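Long-range contacts in dehydratase, IlvD/Edd family (Caulobacter crescentus, PDB 5OYN), which dehydrates D-xylonate to 2-dehydro-3-deoxy-D-arabinonate in D-xylose degradation, and D-gluconate about as efficiently, using a [2Fe-2S] cluster and magnesium: residues A[397-402]-A[508-513]; A[430-435]-A[523-528]; A[449-454]-A[480-485]. All blocks are in the same frame, centred on the assembly; numbering follows the deposited sequence.

All three contacts lie in the C-terminal part of the chain. Contact 1 joins two strands of an antiparallel sheet. Contact 2 pairs strand 426-435 of a mixed sheet with the loop leading into strand 528-532. Contact 3 sets the loop before strand 455-460 of that sheet against helix 480-484. The segments of contacts 1 and 2 alternate along the chain, and contact 3 is nested inside both. Contact 2 is centred about 15 Å from the centres of the others, which are about 26 Å apart. Leu398 packs on Leu523, and Arg430 N and NH2 hydrogen-bond to Arg454 O and Leu449 O. Contact 1 comes nearest the magnesium site; contacts 2 and 3 are structural packing away from it.

Contact 1 of 3, residues A[397-402]-A[508-513]; sequences NLFDFA and LNASPE
Phe399 lays its ring obliquely against the methyl of Ala510, with CD2 3.7 Å from Ala510 CB. Just beyond it, middle strand 401-404 of the small antiparallel sheet begins with a classic beta bulge against strand 507-511. Asp400 and Phe401 both face Ser511, and Ser511 O takes the N-H of each. Phe401 N lies in the plane of that carbonyl, 3.2 Å from Ser511 O. The bond from Asp400 N is weak, because its N-H is bent to 125°. In return, Ser511 N donates to Phe401 O over 2.9 Å, almost straight and nearly along the C=O axis. Phe401 O also receives a CA-H contact from Ala510. Phe399 CG lies between the backbone N and the carbonyl carbon (chi1 43°), which puts the ring beside Ala510. Ala402 extends the apolar strip, its CB 4.2 Å from Ala510 CB. At the other end, a cis peptide bond precedes Pro512, and Pro512 CD lies 3.8 Å from Asp400 OD2. The side chain of Asn509 is about 11 Å from the bound magnesium. The side chain of Leu508 is about 8 Å from that of Glu472, a magnesium ligand. Asn509 ND2 bonds to Gln290 of helix 289-299. The Ser511 hydroxyl turns back along its own strand, and OG donates to Asn509 O at 2.9 Å from above the carbonyl plane.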
ATOM      1  N   ASN A 397       3.368 -56.074   8.133  1.00 70.80           N
ATOM      2  CA  ASN A 397       2.239 -56.534   7.347  1.00 73.92           C
ATOM      3  C   ASN A 397       1.135 -55.491   7.255  1.00 73.57           C
ATOM      4  O   ASN A 397       0.180 -55.690   6.496  1.00 78.44           O
ATOM      5  CB  ASN A 397       1.689 -57.832   7.945  1.00 70.55           C
ATOM      6  CG  ASN A 397       1.055 -57.624   9.307  1.00 77.99           C
ATOM      7  OD1 ASN A 397       1.412 -56.703  10.044  1.00 78.42           O
ATOM      8  ND2 ASN A 397       0.108 -58.484   9.652  1.00 81.85           N
ATOM      9  N   LEU A 398       1.245 -54.388   8.001  1.00 74.11           N
ATOM     10  CA  LEU A 398       0.217 -53.355   7.993  1.00 70.15           C
ATOM     11  C   LEU A 398       0.504 -52.235   7.004  1.00 68.59           C
ATOM     12  O   LEU A 398      -0.431 -51.557   6.566  1.00 74.64           O
ATOM     13  CB  LEU A 398       0.062 -52.769   9.394  1.00 65.11           C
ATOM     14  CG  LEU A 398      -0.716 -53.662  10.356  1.00 66.77           C
ATOM     15  CD1 LEU A 398      -0.494 -53.221  11.797  1.00 63.70           C
ATOM     16  CD2 LEU A 398      -2.204 -53.696  10.001  1.00 69.02           C
ATOM     17  N   PHE A 399       1.767 -52.034   6.645  1.00 66.89           N
ATOM     18  CA  PHE A 399       2.201 -51.010   5.707  1.00 62.58           C
ATOM     19  C   PHE A 399       3.656 -51.296   5.379  1.00 67.61           C
ATOM     20  O   PHE A 399       4.407 -51.799   6.224  1.00 66.05           O
ATOM     21  CB  PHE A 399       2.065 -49.596   6.293  1.00 62.55           C
ATOM     22  CG  PHE A 399       2.536 -49.489   7.718  1.00 51.50           C
ATOM     23  CD1 PHE A 399       3.891 -49.379   8.010  1.00 50.08           C
ATOM     24  CD2 PHE A 399       1.620 -49.514   8.763  1.00 47.95           C
ATOM     25  CE1 PHE A 399       4.332 -49.308   9.320  1.00 48.81           C
ATOM     26  CE2 PHE A 399       2.053 -49.439  10.076  1.00 51.53           C
ATOM     27  CZ  PHE A 399       3.415 -49.332  10.356  1.00 47.64           C
ATOM     28  N   ASP A 400       4.045 -50.970   4.149  1.00 67.48           N
ATOM     29  CA  ASP A 400       5.431 -51.165   3.753  1.00 68.35           C
ATOM     30  C   ASP A 400       6.342 -50.057   4.256  1.00 70.55           C
ATOM     31  O   ASP A 400       7.554 -50.274   4.364  1.00 73.73           O
ATOM     32  CB  ASP A 400       5.529 -51.278   2.229  1.00 72.22           C
ATOM     33  CG  ASP A 400       4.608 -52.355   1.660  1.00 78.30           C
ATOM     34  OD1 ASP A 400       4.345 -53.375   2.364  1.00 76.34           O
ATOM     35  OD2 ASP A 400       4.149 -52.166   0.506  1.00 73.57           O
ATOM     36  N   PHE A 401       5.788 -48.888   4.578  1.00 69.49           N
ATOM     37  CA  PHE A 401       6.571 -47.753   5.047  1.00 66.40           C
ATOM     38  C   PHE A 401       5.711 -46.905   5.971  1.00 67.67           C
ATOM     39  O   PHE A 401       4.515 -46.719   5.728  1.00 68.87           O
ATOM     40  CB  PHE A 401       7.092 -46.911   3.870  1.00 65.35           C
ATOM     41  CG  PHE A 401       7.753 -45.619   4.283  1.00 66.92           C
ATOM     42  CD1 PHE A 401       9.129 -45.555   4.448  1.00 63.51           C
ATOM     43  CD2 PHE A 401       7.002 -44.460   4.479  1.00 72.47           C
ATOM     44  CE1 PHE A 401       9.751 -44.378   4.825  1.00 64.99           C
ATOM     45  CE2 PHE A 401       7.616 -43.268   4.861  1.00 68.58           C
ATOM     46  CZ  PHE A 401       8.997 -43.229   5.034  1.00 69.40           C
ATOM     47  N   ALA A 402       6.334 -46.404   7.032  1.00 64.00           N
ATOM     48  CA  ALA A 402       5.769 -45.401   7.922  1.00 59.03           C
ATOM     49  C   ALA A 402       6.928 -44.874   8.743  1.00 62.98           C
ATOM     50  O   ALA A 402       7.999 -45.476   8.760  1.00 61.64           O
ATOM     51  CB  ALA A 402       4.668 -45.956   8.825  1.00 53.09           C
ATOM     52  N   LEU A 508       3.315 -42.691  11.493  1.00 56.11           N
ATOM     53  CA  LEU A 508       2.630 -41.785  10.583  1.00 62.78           C
ATOM     54  C   LEU A 508       2.937 -42.121   9.140  1.00 61.29           C
ATOM     55  O   LEU A 508       3.927 -42.788   8.833  1.00 62.39           O
ATOM     56  CB  LEU A 508       3.048 -40.328  10.815  1.00 59.44           C
ATOM     57  CG  LEU A 508       2.673 -39.775  12.169  1.00 56.56           C
ATOM     58  CD1 LEU A 508       3.896 -39.177  12.802  1.00 56.92           C
ATOM     59  CD2 LEU A 508       1.597 -38.746  11.972  1.00 72.48           C
ATOM     60  N   ASN A 509       2.087 -41.581   8.259  1.00 64.16           N
ATOM     61  CA  ASN A 509       2.289 -41.597   6.809  1.00 66.25           C
ATOM     62  C   ASN A 509       2.307 -43.019   6.257  1.00 68.54           C
ATOM     63  O   ASN A 509       3.018 -43.309   5.287  1.00 69.27           O
ATOM     64  CB  ASN A 509       3.576 -40.857   6.412  1.00 60.17           C
ATOM     65  CG  ASN A 509       3.652 -39.448   6.985  1.00 64.79           C
ATOM     66  OD1 ASN A 509       2.642 -38.871   7.406  1.00 69.71           O
ATOM     67  ND2 ASN A 509       4.856 -38.883   6.999  1.00 59.96           N
ATOM     68  N   ALA A 510       1.525 -43.910   6.870  1.00 66.03           N
ATOM     69  CA  ALA A 510       1.596 -45.328   6.540  1.00 64.68           C
ATOM     70  C   ALA A 510       1.181 -45.550   5.095  1.00 66.06           C
ATOM     71  O   ALA A 510       0.061 -45.213   4.703  1.00 67.47           O
ATOM     72  CB  ALA A 510       0.709 -46.140   7.483  1.00 62.54           C
ATOM     73  N   SER A 511       2.099 -46.099   4.303  1.00 69.95           N
ATOM     74  CA  SER A 511       1.870 -46.390   2.900  1.00 72.14           C
ATOM     75  C   SER A 511       2.066 -47.881   2.632  1.00 70.30           C
ATOM     76  O   SER A 511       2.986 -48.493   3.190  1.00 66.65           O
ATOM     77  CB  SER A 511       2.815 -45.569   2.007  1.00 66.32           C
ATOM     78  OG  SER A 511       2.955 -44.255   2.503  1.00 71.80           O
ATOM     79  N   PRO A 512       1.206 -48.501   1.805  1.00 70.28           N
ATOM     80  CA  PRO A 512       0.076 -47.805   1.182  1.00 70.63           C
ATOM     81  C   PRO A 512      -1.099 -47.672   2.144  1.00 69.32           C
ATOM     82  O   PRO A 512      -1.278 -48.519   3.027  1.00 70.15           O
ATOM     83  CB  PRO A 512      -0.285 -48.699  -0.015  1.00 76.91           C
ATOM     84  CG  PRO A 512       0.413 -50.044   0.244  1.00 67.28           C
ATOM     85  CD  PRO A 512       1.208 -49.945   1.504  1.00 67.80           C
ATOM     86  N   GLU A 513      -1.876 -46.606   1.978  1.00 67.26           N
ATOM     87  CA  GLU A 513      -2.955 -46.313   2.906  1.00 67.58           C
ATOM     88  C   GLU A 513      -4.047 -47.373   2.814  1.00 67.27           C
ATOM     89  O   GLU A 513      -4.135 -48.135   1.849  1.00 70.03           O
ATOM     90  CB  GLU A 513      -3.554 -44.937   2.615  1.00 67.45           C
ATOM     91  CG  GLU A 513      -4.205 -44.874   1.261  1.00 67.79           C
ATOM     92  CD  GLU A 513      -4.741 -43.511   0.918  1.00 66.05           C
ATOM     93  OE1 GLU A 513      -5.750 -43.108   1.542  1.00 67.63           O
ATOM     94  OE2 GLU A 513      -4.161 -42.860   0.015  1.00 59.94           O
TER

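Contact 2 of 3, residues A[430-435]-A[523-528]; sequences RAIVFD and LRTGDT
Asp527 OD1 is held by two partners: the backbone N of Arg524 and the guanidinium of Arg550. Arg524 N is 3.1 Å from Asp527 OD1 and meets it from above the carboxylate plane. This bond spans a type II beta turn from Arg524 to Asp527. Gly526 has the backbone angles 91° and -21°, at which a side chain would jam against the carbonyl of Thr525. The turn is bonded to strand 426-435 at three points. Gly526 N donates to Ala431 O in the carbonyl plane at 2.9 Å. Ala431 N donates to Asp527 O, also at 2.9 Å but from above that carbonyl plane. The third bond uses a side chain: Thr525 OG1, beside its own backbone N, accepts from Val433 N at 3.1 Å. On the side of Ala431 and Val433 the packing is apolar. Val433 CG2 lies 3.5 Å from Leu523 CD2, the two side chains crossing obliquely, and Ala431 CB touches Leu523 CD1. On the side of Arg430 and Ile432, Arg430 CG passes Gly526 CA at 3.8 Å. The Arg430 chain then bends at chi3, and Ile432 CD1 sits over one face of the guanidinium, offset toward its rim. Arg430 NH2 bonds to Leu449 O. The contact joins the central strand 426-435 to the start of strand 528-532. Strand 455-460 flanks strand 426-435 on its other edge, and helix 436-443 packs on Phe434.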
ATOM      1  N   ARG A 430      -3.195 -53.435  22.005  1.00 67.90           N
ATOM      2  CA  ARG A 430      -4.481 -53.844  21.458  1.00 68.79           C
ATOM      3  C   ARG A 430      -5.041 -52.720  20.595  1.00 75.25           C
ATOM      4  O   ARG A 430      -5.247 -51.603  21.080  1.00 75.99           O
ATOM      5  CB  ARG A 430      -5.449 -54.186  22.589  1.00 73.26           C
ATOM      6  CG  ARG A 430      -6.834 -54.565  22.120  1.00 72.39           C
ATOM      7  CD  ARG A 430      -7.561 -55.247  23.230  1.00 72.86           C
ATOM      8  NE  ARG A 430      -8.074 -54.298  24.205  1.00 77.14           N
ATOM      9  CZ  ARG A 430      -9.249 -53.692  24.072  1.00 86.23           C
ATOM     10  NH1 ARG A 430     -10.005 -53.946  22.997  1.00 72.59           N
ATOM     11  NH2 ARG A 430      -9.663 -52.836  25.008  1.00 81.83           N
ATOM     12  N   ALA A 431      -5.313 -53.021  19.329  1.00 72.95           N
ATOM     13  CA  ALA A 431      -5.723 -51.987  18.391  1.00 68.92           C
ATOM     14  C   ALA A 431      -7.137 -51.489  18.693  1.00 71.48           C
ATOM     15  O   ALA A 431      -8.053 -52.282  18.921  1.00 75.64           O
ATOM     16  CB  ALA A 431      -5.640 -52.518  16.962  1.00 69.64           C
ATOM     17  N   ILE A 432      -7.306 -50.168  18.698  1.00 77.07           N
ATOM     18  CA  ILE A 432      -8.615 -49.512  18.710  1.00 74.22           C
ATOM     19  C   ILE A 432      -8.697 -48.719  17.413  1.00 72.70           C
ATOM     20  O   ILE A 432      -8.077 -47.654  17.291  1.00 74.34           O
ATOM     21  CB  ILE A 432      -8.806 -48.603  19.927  1.00 71.38           C
ATOM     22  CG1 ILE A 432      -8.277 -49.291  21.193  1.00 76.45           C
ATOM     23  CG2 ILE A 432     -10.268 -48.193  20.057  1.00 68.28           C
ATOM     24  CD1 ILE A 432      -9.213 -50.333  21.774  1.00 75.25           C
ATOM     25  N   VAL A 433      -9.453 -49.230  16.441  1.00 70.19           N
ATOM     26  CA  VAL A 433      -9.442 -48.720  15.073  1.00 71.25           C
ATOM     27  C   VAL A 433     -10.607 -47.763  14.860  1.00 73.99           C
ATOM     28  O   VAL A 433     -11.739 -48.027  15.293  1.00 75.24           O
ATOM     29  CB  VAL A 433      -9.490 -49.877  14.061  1.00 72.73           C
ATOM     30  CG1 VAL A 433      -9.443 -49.353  12.625  1.00 72.73           C
ATOM     31  CG2 VAL A 433      -8.347 -50.829  14.328  1.00 72.02           C
ATOM     32  N   PHE A 434     -10.330 -46.647  14.180  1.00 74.47           N
ATOM     33  CA  PHE A 434     -11.332 -45.646  13.847  1.00 70.05           C
ATOM     34  C   PHE A 434     -11.268 -45.340  12.362  1.00 71.62           C
ATOM     35  O   PHE A 434     -10.183 -45.303  11.771  1.00 74.66           O
ATOM     36  CB  PHE A 434     -11.122 -44.370  14.633  1.00 63.85           C
ATOM     37  CG  PHE A 434     -11.099 -44.573  16.104  1.00 63.45           C
ATOM     38  CD1 PHE A 434     -12.285 -44.731  16.811  1.00 68.28           C
ATOM     39  CD2 PHE A 434      -9.899 -44.602  16.790  1.00 58.78           C
ATOM     40  CE1 PHE A 434     -12.275 -44.920  18.187  1.00 65.82           C
ATOM     41  CE2 PHE A 434      -9.880 -44.785  18.163  1.00 64.57           C
ATOM     42  CZ  PHE A 434     -11.072 -44.944  18.865  1.00 61.33           C
ATOM     43  N   ASP A 435     -12.430 -45.115  11.759  1.00 69.75           N
ATOM     44  CA  ASP A 435     -12.493 -44.845  10.328  1.00 75.95           C
ATOM     45  C   ASP A 435     -12.695 -43.345  10.136  1.00 79.64           C
ATOM     46  O   ASP A 435     -13.806 -42.848   9.931  1.00 83.98           O
ATOM     47  CB  ASP A 435     -13.588 -45.678   9.669  1.00 77.43           C
ATOM     48  CG  ASP A 435     -13.093 -47.061   9.259  1.00 83.19           C
ATOM     49  OD1 ASP A 435     -12.473 -47.180   8.173  1.00 77.10           O
ATOM     50  OD2 ASP A 435     -13.311 -48.022  10.039  1.00 84.95           O
ATOM     51  N   LEU A 523      -7.236 -54.546   9.280  1.00 75.09           N
ATOM     52  CA  LEU A 523      -7.085 -54.561  10.729  1.00 72.38           C
ATOM     53  C   LEU A 523      -8.424 -54.285  11.408  1.00 74.27           C
ATOM     54  O   LEU A 523      -9.285 -53.576  10.879  1.00 76.47           O
ATOM     55  CB  LEU A 523      -6.034 -53.543  11.161  1.00 69.92           C
ATOM     56  CG  LEU A 523      -5.820 -53.226  12.639  1.00 73.84           C
ATOM     57  CD1 LEU A 523      -4.750 -54.115  13.257  1.00 76.06           C
ATOM     58  CD2 LEU A 523      -5.401 -51.784  12.752  1.00 73.94           C
ATOM     59  N   ARG A 524      -8.621 -54.894  12.573  1.00 73.64           N
ATOM     60  CA  ARG A 524      -9.875 -54.754  13.295  1.00 73.67           C
ATOM     61  C   ARG A 524      -9.578 -54.553  14.769  1.00 73.94           C
ATOM     62  O   ARG A 524      -8.580 -55.055  15.289  1.00 74.93           O
ATOM     63  CB  ARG A 524     -10.790 -55.972  13.101  1.00 74.60           C
ATOM     64  CG  ARG A 524     -10.950 -56.423  11.657  1.00 75.12           C
ATOM     65  CD  ARG A 524     -11.972 -55.581  10.913  1.00 81.01           C
ATOM     66  NE  ARG A 524     -12.194 -56.036   9.540  1.00 81.84           N
ATOM     67  CZ  ARG A 524     -11.732 -55.410   8.459  1.00 86.91           C
ATOM     68  NH1 ARG A 524     -11.011 -54.299   8.592  1.00 80.79           N
ATOM     69  NH2 ARG A 524     -11.985 -55.892   7.242  1.00 85.11           N
ATOM     70  N   THR A 525     -10.453 -53.795  15.432  1.00 74.42           N
ATOM     71  CA  THR A 525     -10.302 -53.535  16.858  1.00 73.88           C
ATOM     72  C   THR A 525     -10.164 -54.851  17.620  1.00 78.87           C
ATOM     73  O   THR A 525     -10.744 -55.871  17.246  1.00 88.26           O
ATOM     74  CB  THR A 525     -11.505 -52.725  17.359  1.00 65.61           C
ATOM     75  OG1 THR A 525     -11.604 -51.513  16.599  1.00 75.37           O
ATOM     76  CG2 THR A 525     -11.369 -52.369  18.821  1.00 63.32           C
ATOM     77  N   GLY A 526      -9.354 -54.841  18.677  1.00 72.09           N
ATOM     78  CA  GLY A 526      -9.099 -56.030  19.449  1.00 76.75           C
ATOM     79  C   GLY A 526      -7.905 -56.843  18.992  1.00 80.90           C
ATOM     80  O   GLY A 526      -7.368 -57.633  19.787  1.00 80.07           O
ATOM     81  N   ASP A 527      -7.471 -56.677  17.739  1.00 77.44           N
ATOM     82  CA  ASP A 527      -6.236 -57.297  17.279  1.00 72.83           C
ATOM     83  C   ASP A 527      -5.057 -56.817  18.123  1.00 75.23           C
ATOM     84  O   ASP A 527      -5.136 -55.834  18.866  1.00 79.49           O
ATOM     85  CB  ASP A 527      -5.974 -56.978  15.809  1.00 70.45           C
ATOM     86  CG  ASP A 527      -7.029 -57.562  14.881  1.00 84.12           C
ATOM     87  OD1 ASP A 527      -6.968 -57.279  13.658  1.00 80.53           O
ATOM     88  OD2 ASP A 527      -7.921 -58.297  15.373  1.00 85.82           O
ATOM     89  N   THR A 528      -3.947 -57.531  18.007  1.00 76.16           N
ATOM     90  CA  THR A 528      -2.746 -57.221  18.764  1.00 72.66           C
ATOM     91  C   THR A 528      -1.659 -56.788  17.794  1.00 73.18           C
ATOM     92  O   THR A 528      -1.397 -57.474  16.798  1.00 71.46           O
ATOM     93  CB  THR A 528      -2.313 -58.417  19.621  1.00 71.08           C
ATOM     94  OG1 THR A 528      -3.103 -58.436  20.818  1.00 70.99           O
ATOM     95  CG2 THR A 528      -0.833 -58.334  20.013  1.00 67.44           C
TER

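Contact 3 of 3, residues A[449-454]-A[480-485]; sequences LEIDER and DHLLKK
Asp480 opens helix 480-484, and its backbone N is bonded to Asn445 OD1. His481 then reaches toward the loop 449-454. His481 CG lies between the backbone N and the carbonyl carbon (chi1 79°). This presents the ring edge, with Ile451 O in the ring plane. His481 NE2 donates to Ile451 O at 3.1 Å, a weak bond with a bent angle of 134°, consistent with a proton on NE2. Leu482 makes the main apolar contact and lays its two methyls along the loop backbone, CD1 by Ile451 and CD2 by Glu453. Leu482 CD1 lies 4.0 Å from Ile451 CG2, the side chains crossing at about a right angle. Leu482 CD2 comes 3.9 Å from Glu453 N and also touches Glu453 CG. An alanine here would lose both methyls and would probably loosen the packing of the helix on Ile451 and Glu453. Leu483 turns to helix 177-187 instead. Lys485 ends the segment, with NZ 6.3 Å from Glu453 OE1, too far for a direct bond, though their opposite charges may attract weakly. Helix 480-484 thus lies between helix 177-187 and the loop that leads into strand 455-460, while helix 411-417 meets that loop at Glu453 and Arg454.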
ATOM      1  N   LEU A 449     -15.786 -50.040  24.497  1.00 89.83           N
ATOM      2  CA  LEU A 449     -14.516 -50.492  23.946  1.00 88.69           C
ATOM      3  C   LEU A 449     -13.486 -50.832  25.010  1.00 84.72           C
ATOM      4  O   LEU A 449     -12.442 -51.395  24.665  1.00 82.82           O
ATOM      5  CB  LEU A 449     -13.940 -49.444  22.990  1.00 81.67           C
ATOM      6  CG  LEU A 449     -14.945 -49.034  21.926  1.00 83.04           C
ATOM      7  CD1 LEU A 449     -14.563 -47.682  21.375  1.00 84.41           C
ATOM      8  CD2 LEU A 449     -15.008 -50.092  20.829  1.00 83.97           C
ATOM      9  N   GLU A 450     -13.761 -50.524  26.278  1.00 79.87           N
ATOM     10  CA  GLU A 450     -12.874 -50.864  27.387  1.00 85.82           C
ATOM     11  C   GLU A 450     -11.410 -50.599  27.057  1.00 83.73           C
ATOM     12  O   GLU A 450     -10.617 -51.537  26.898  1.00 79.66           O
ATOM     13  CB  GLU A 450     -13.063 -52.324  27.795  1.00 92.51           C
ATOM     14  CG  GLU A 450     -14.177 -52.531  28.804  1.00 94.01           C
ATOM     15  CD  GLU A 450     -14.425 -53.994  29.105  1.00103.73           C
ATOM     16  OE1 GLU A 450     -13.906 -54.855  28.354  1.00104.35           O
ATOM     17  OE2 GLU A 450     -15.143 -54.281  30.090  1.00108.06           O
ATOM     18  N   ILE A 451     -11.053 -49.325  26.951  1.00 85.65           N
ATOM     19  CA  ILE A 451      -9.705 -48.897  26.598  1.00 81.86           C
ATOM     20  C   ILE A 451      -8.878 -48.783  27.872  1.00 78.38           C
ATOM     21  O   ILE A 451      -9.384 -48.369  28.923  1.00 80.55           O
ATOM     22  CB  ILE A 451      -9.756 -47.562  25.824  1.00 79.81           C
ATOM     23  CG1 ILE A 451     -10.768 -47.657  24.672  1.00 80.17           C
ATOM     24  CG2 ILE A 451      -8.382 -47.183  25.299  1.00 79.60           C
ATOM     25  CD1 ILE A 451     -10.603 -46.592  23.593  1.00 77.78           C
ATOM     26  N   ASP A 452      -7.612 -49.178  27.797  1.00 70.87           N
ATOM     27  CA  ASP A 452      -6.717 -49.048  28.943  1.00 76.84           C
ATOM     28  C   ASP A 452      -5.304 -48.810  28.428  1.00 76.87           C
ATOM     29  O   ASP A 452      -5.076 -48.692  27.220  1.00 72.91           O
ATOM     30  CB  ASP A 452      -6.794 -50.272  29.869  1.00 82.33           C
ATOM     31  CG  ASP A 452      -6.529 -51.609  29.144  1.00 88.33           C
ATOM     32  OD1 ASP A 452      -5.827 -51.639  28.100  1.00 83.20           O
ATOM     33  OD2 ASP A 452      -7.029 -52.648  29.639  1.00 93.75           O
ATOM     34  N   GLU A 453      -4.348 -48.786  29.357  1.00 74.58           N
ATOM     35  CA  GLU A 453      -2.987 -48.353  29.060  1.00 78.66           C
ATOM     36  C   GLU A 453      -2.283 -49.195  28.000  1.00 76.32           C
ATOM     37  O   GLU A 453      -1.259 -48.757  27.468  1.00 78.44           O
ATOM     38  CB  GLU A 453      -2.183 -48.357  30.352  1.00 80.31           C
ATOM     39  CG  GLU A 453      -3.089 -48.288  31.561  1.00 87.67           C
ATOM     40  CD  GLU A 453      -2.334 -48.472  32.853  1.00 99.56           C
ATOM     41  OE1 GLU A 453      -2.777 -47.913  33.887  1.00 96.93           O
ATOM     42  OE2 GLU A 453      -1.292 -49.166  32.825  1.00100.91           O
ATOM     43  N   ARG A 454      -2.790 -50.381  27.668  1.00 78.05           N
ATOM     44  CA  ARG A 454      -2.098 -51.252  26.723  1.00 76.68           C
ATOM     45  C   ARG A 454      -2.786 -51.302  25.361  1.00 78.47           C
ATOM     46  O   ARG A 454      -2.597 -52.265  24.609  1.00 71.83           O
ATOM     47  CB  ARG A 454      -1.940 -52.660  27.303  1.00 76.66           C
ATOM     48  CG  ARG A 454      -1.646 -52.703  28.805  1.00 77.34           C
ATOM     49  CD  ARG A 454      -0.269 -52.159  29.157  1.00 73.76           C
ATOM     50  NE  ARG A 454       0.750 -52.522  28.171  1.00 76.46           N
ATOM     51  CZ  ARG A 454       2.044 -52.222  28.290  1.00 76.66           C
ATOM     52  NH1 ARG A 454       2.481 -51.562  29.364  1.00 73.91           N
ATOM     53  NH2 ARG A 454       2.904 -52.579  27.340  1.00 67.49           N
ATOM     54  N   ASP A 480     -11.162 -39.974  28.098  1.00 74.82           N
ATOM     55  CA  ASP A 480     -11.155 -39.063  29.237  1.00 75.04           C
ATOM     56  C   ASP A 480     -10.791 -39.794  30.521  1.00 82.33           C
ATOM     57  O   ASP A 480      -9.980 -39.301  31.319  1.00 76.16           O
ATOM     58  CB  ASP A 480     -12.513 -38.378  29.383  1.00 76.94           C
ATOM     59  CG  ASP A 480     -12.915 -37.581  28.148  1.00 83.25           C
ATOM     60  OD1 ASP A 480     -12.135 -37.529  27.169  1.00 81.18           O
ATOM     61  OD2 ASP A 480     -14.029 -37.007  28.159  1.00 84.22           O
ATOM     62  N   HIS A 481     -11.364 -40.987  30.730  1.00 85.62           N
ATOM     63  CA  HIS A 481     -11.133 -41.695  31.985  1.00 82.32           C
ATOM     64  C   HIS A 481      -9.651 -41.971  32.205  1.00 77.69           C
ATOM     65  O   HIS A 481      -9.172 -41.899  33.342  1.00 78.07           O
ATOM     66  CB  HIS A 481     -11.971 -42.983  32.036  1.00 79.87           C
ATOM     67  CG  HIS A 481     -11.409 -44.132  31.253  1.00 83.30           C
ATOM     68  ND1 HIS A 481     -11.967 -44.569  30.069  1.00 81.01           N
ATOM     69  CD2 HIS A 481     -10.368 -44.964  31.506  1.00 82.69           C
ATOM     70  CE1 HIS A 481     -11.276 -45.600  29.612  1.00 80.99           C
ATOM     71  NE2 HIS A 481     -10.299 -45.858  30.463  1.00 79.41           N
ATOM     72  N   LEU A 482      -8.902 -42.231  31.128  1.00 79.26           N
ATOM     73  CA  LEU A 482      -7.457 -42.417  31.242  1.00 78.59           C
ATOM     74  C   LEU A 482      -6.734 -41.093  31.470  1.00 81.18           C
ATOM     75  O   LEU A 482      -5.788 -41.027  32.270  1.00 77.24           O
ATOM     76  CB  LEU A 482      -6.913 -43.113  29.992  1.00 74.61           C
ATOM     77  CG  LEU A 482      -7.102 -44.631  29.969  1.00 78.28           C
ATOM     78  CD1 LEU A 482      -7.500 -45.114  28.588  1.00 78.29           C
ATOM     79  CD2 LEU A 482      -5.843 -45.323  30.445  1.00 74.73           C
ATOM     80  N   LEU A 483      -7.153 -40.032  30.768  1.00 78.52           N
ATOM     81  CA  LEU A 483      -6.568 -38.715  31.000  1.00 76.20           C
ATOM     82  C   LEU A 483      -6.692 -38.322  32.462  1.00 76.12           C
ATOM     83  O   LEU A 483      -5.726 -37.839  33.064  1.00 71.51           O
ATOM     84  CB  LEU A 483      -7.234 -37.666  30.103  1.00 74.87           C
ATOM     85  CG  LEU A 483      -6.689 -37.582  28.672  1.00 70.74           C
ATOM     86  CD1 LEU A 483      -7.611 -36.811  27.738  1.00 64.61           C
ATOM     87  CD2 LEU A 483      -5.274 -37.015  28.664  1.00 71.12           C
ATOM     88  N   LYS A 484      -7.868 -38.549  33.055  1.00 78.00           N
ATOM     89  CA  LYS A 484      -8.077 -38.198  34.454  1.00 81.16           C
ATOM     90  C   LYS A 484      -7.203 -39.022  35.394  1.00 80.30           C
ATOM     91  O   LYS A 484      -6.924 -38.569  36.511  1.00 77.87           O
ATOM     92  CB  LYS A 484      -9.559 -38.338  34.815  1.00 81.58           C
ATOM     93  CG  LYS A 484     -10.423 -37.222  34.205  1.00 85.12           C
ATOM     94  CD  LYS A 484     -11.919 -37.423  34.429  1.00 86.71           C
ATOM     95  CE  LYS A 484     -12.715 -36.230  33.885  1.00 87.81           C
ATOM     96  NZ  LYS A 484     -14.189 -36.480  33.776  1.00 78.96           N
ATOM     97  N   LYS A 485      -6.737 -40.195  34.960  1.00 78.37           N
ATOM     98  CA  LYS A 485      -5.791 -40.986  35.736  1.00 77.37           C
ATOM     99  C   LYS A 485      -4.342 -40.562  35.517  1.00 80.30           C
ATOM    100  O   LYS A 485      -3.441 -41.181  36.094  1.00 77.09           O
ATOM    101  CB  LYS A 485      -5.929 -42.475  35.405  1.00 81.74           C
ATOM    102  CG  LYS A 485      -7.323 -43.053  35.569  1.00 80.77           C
ATOM    103  CD  LYS A 485      -7.396 -44.428  34.899  1.00 90.08           C
ATOM    104  CE  LYS A 485      -8.689 -45.190  35.218  1.00 95.91           C
ATOM    105  NZ  LYS A 485      -8.890 -46.376  34.318  1.00 90.65           N
TER